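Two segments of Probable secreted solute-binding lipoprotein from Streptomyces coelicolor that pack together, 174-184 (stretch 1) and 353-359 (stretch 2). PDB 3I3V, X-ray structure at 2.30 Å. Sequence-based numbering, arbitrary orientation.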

# COMPACT_ATOMS: atom_id res chain seq x y z
N GLY C 174 -41.24 -9.17 56.78
CA GLY C 174 -42.17 -10.28 56.73
C GLY C 174 -43.02 -10.26 55.46
O GLY C 174 -43.23 -11.30 54.83
N GLN C 175 -43.49 -9.07 55.07
CA GLN C 175 -44.33 -8.95 53.88
C GLN C 175 -43.58 -9.32 52.60
O GLN C 175 -44.17 -9.90 51.69
N LYS C 176 -42.29 -9.02 52.53
CA LYS C 176 -41.49 -9.37 51.35
C LYS C 176 -41.11 -10.87 51.32
O LYS C 176 -41.09 -11.48 50.25
N LEU C 177 -40.82 -11.45 52.49
CA LEU C 177 -40.44 -12.87 52.56
C LEU C 177 -41.63 -13.76 52.23
O LEU C 177 -41.49 -14.77 51.53
N LEU C 178 -42.82 -13.38 52.72
CA LEU C 178 -44.05 -14.14 52.46
C LEU C 178 -44.33 -14.14 50.96
O LEU C 178 -44.70 -15.16 50.38
N ALA C 179 -44.16 -12.97 50.35
CA ALA C 179 -44.40 -12.82 48.92
C ALA C 179 -43.38 -13.60 48.11
O ALA C 179 -43.69 -14.11 47.03
N GLN C 180 -42.16 -13.71 48.62
CA GLN C 180 -41.12 -14.46 47.93
C GLN C 180 -41.42 -15.96 47.99
O GLN C 180 -41.32 -16.68 46.99
N ILE C 181 -41.80 -16.44 49.17
CA ILE C 181 -42.12 -17.85 49.36
C ILE C 181 -43.35 -18.19 48.50
O ILE C 181 -43.35 -19.19 47.79
N ILE C 182 -44.38 -17.35 48.54
CA ILE C 182 -45.56 -17.61 47.73
C ILE C 182 -45.13 -17.68 46.26
O ILE C 182 -45.72 -18.40 45.46
N GLN C 183 -44.08 -16.95 45.91
CA GLN C 183 -43.61 -16.95 44.53
C GLN C 183 -42.85 -18.21 44.15
O GLN C 183 -42.26 -18.29 43.08
N THR C 184 -42.86 -19.21 45.03
CA THR C 184 -42.18 -20.45 44.72
C THR C 184 -42.89 -21.07 43.51
O THR C 184 -42.27 -21.78 42.72
N GLN C 353 -34.21 -15.86 40.40
CA GLN C 353 -34.76 -14.54 40.71
C GLN C 353 -36.26 -14.53 40.84
O GLN C 353 -36.96 -15.10 40.00
N VAL C 354 -36.76 -13.88 41.88
CA VAL C 354 -38.20 -13.71 42.05
C VAL C 354 -38.41 -12.21 42.15
O VAL C 354 -37.46 -11.45 42.30
N LEU C 355 -39.65 -11.76 42.08
CA LEU C 355 -39.89 -10.34 42.09
C LEU C 355 -40.16 -9.62 43.41
O LEU C 355 -40.58 -10.22 44.40
N LEU C 356 -39.84 -8.32 43.40
CA LEU C 356 -40.07 -7.44 44.54
C LEU C 356 -41.42 -6.77 44.23
O LEU C 356 -41.52 -5.96 43.32
N PRO C 357 -42.47 -7.11 44.99
CA PRO C 357 -43.82 -6.57 44.81
C PRO C 357 -44.03 -5.05 44.83
O PRO C 357 -44.90 -4.53 44.14
N ASP C 358 -43.22 -4.36 45.63
CA ASP C 358 -43.33 -2.91 45.81
C ASP C 358 -43.89 -2.05 44.68
O ASP C 358 -44.90 -1.37 44.86
N VAL C 359 -43.24 -2.07 43.53
CA VAL C 359 -43.66 -1.26 42.40
C VAL C 359 -45.07 -1.55 41.92
O VAL C 359 -45.75 -0.66 41.41

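Side-chain packing of helix 174-182 and its 3-10 extension against the segment 353-359, an interface of 400 Å² with both sides summed. One helical face, Lys176, Ala179, Gln180 and Gln183, meets the second stretch, whereas Leu177, Leu178 and Ile182 do not reach it and Ile181 points away. Lys176 leaves its CA sideways, with chi1 at -120°, between wells; chi2 and chi3 are both p, so the chain curls before a t chi4 extends the amine. The curl lays CD 3.4 Å from Leu356 CD1 and brings NZ to Asp358 OD1 at 3.2 Å, a hydrogen-bonded salt bridge. The same NZ donates to Gln175 OE1 at 3.2 Å, so one ammonium joins its helical neighbour to the carboxylate. Asp358 (chi1 m) starts sideways but its end comes nearer. Leu356 (t, p) points away at CB, yet its tip returns to the lysine methylenes. Ala179 points toward Pro357, and its CB lies 3.7 Å from CG of the C-gamma exo ring, an apolar contact. Gln180 leaves its CA sideways in an extended t, t conformation, with its CG 4.1 Å from Val354 CG2; its NE2 is hydrogen-bonded elsewhere in the structure. Gln183, first to leave helical phi/psi, points toward Val354 and Leu355 in an m, t conformation; its amide is probably turned over in the model. Val354 (m) points back toward the helix.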

# COMPACT_ATOMS: atom_id res chain seq x y z
CB GLN C 175 -44.95 -7.54 53.79
CG GLN C 175 -44.34 -6.58 52.77
CD GLN C 175 -45.01 -6.64 51.40
OE1 GLN C 175 -44.62 -5.91 50.48
NE2 GLN C 175 -46.01 -7.49 51.27
CB LYS C 176 -40.21 -8.53 51.32
CG LYS C 176 -40.06 -7.66 50.06
CD LYS C 176 -41.08 -6.53 50.01
CE LYS C 176 -40.76 -5.46 51.04
NZ LYS C 176 -41.82 -4.42 51.11
CB LEU C 177 -39.91 -13.23 53.95
CG LEU C 177 -38.76 -14.25 54.05
CD1 LEU C 177 -38.94 -15.06 55.33
CD2 LEU C 177 -38.73 -15.19 52.85
CB LEU C 178 -45.24 -13.50 53.18
CG LEU C 178 -46.52 -14.31 53.48
CD1 LEU C 178 -47.71 -13.44 53.18
CD2 LEU C 178 -46.60 -15.61 52.67
CB ALA C 179 -44.36 -11.33 48.53
CB GLN C 180 -39.75 -14.17 48.55
CG GLN C 180 -38.73 -15.28 48.33
CD GLN C 180 -37.32 -14.88 48.69
OE1 GLN C 180 -37.09 -13.87 49.36
NE2 GLN C 180 -36.36 -15.69 48.25
CB ILE C 181 -42.37 -18.17 50.86
CG1 ILE C 181 -41.10 -17.83 51.67
CG2 ILE C 181 -42.70 -19.66 51.04
CD1 ILE C 181 -41.24 -17.90 53.18
CB ILE C 182 -46.65 -16.50 47.90
CG1 ILE C 182 -47.35 -16.66 49.25
CG2 ILE C 182 -47.67 -16.55 46.74
CD1 ILE C 182 -48.38 -15.59 49.53
CB GLN C 183 -42.73 -15.73 44.25
CG GLN C 183 -43.52 -14.47 43.95
CD GLN C 183 -42.62 -13.25 43.81
OE1 GLN C 183 -42.34 -12.56 44.79
NE2 GLN C 183 -42.15 -13.00 42.59
CB THR C 184 -42.25 -21.44 45.90
OG1 THR C 184 -41.60 -20.86 47.05
CG2 THR C 184 -41.56 -22.76 45.54
CB GLN C 353 -34.44 -13.53 39.60
CG GLN C 353 -33.01 -13.15 39.38
CD GLN C 353 -32.89 -12.12 38.27
OE1 GLN C 353 -33.51 -11.05 38.32
NE2 GLN C 353 -32.08 -12.43 37.26
CB VAL C 354 -38.77 -14.44 43.28
CG1 VAL C 354 -38.61 -15.93 43.09
CG2 VAL C 354 -38.08 -13.96 44.55
CB LEU C 355 -40.98 -10.05 41.05
CG LEU C 355 -42.23 -9.22 41.27
CD1 LEU C 355 -42.99 -9.15 39.96
CD2 LEU C 355 -43.11 -9.86 42.34
CB LEU C 356 -38.98 -6.37 44.64
CG LEU C 356 -39.29 -5.33 45.73
CD1 LEU C 356 -39.36 -6.02 47.07
CD2 LEU C 356 -38.24 -4.23 45.75
CB PRO C 357 -44.62 -7.26 45.91
CG PRO C 357 -43.84 -8.53 46.17
CD PRO C 357 -42.43 -8.02 46.14
CB ASP C 358 -41.97 -2.37 46.24
CG ASP C 358 -41.56 -2.87 47.60
OD1 ASP C 358 -41.91 -4.02 47.92
OD2 ASP C 358 -40.89 -2.13 48.34
CB VAL C 359 -42.72 -1.46 41.18
CG1 VAL C 359 -42.58 -0.15 40.42
CG2 VAL C 359 -41.37 -2.00 41.63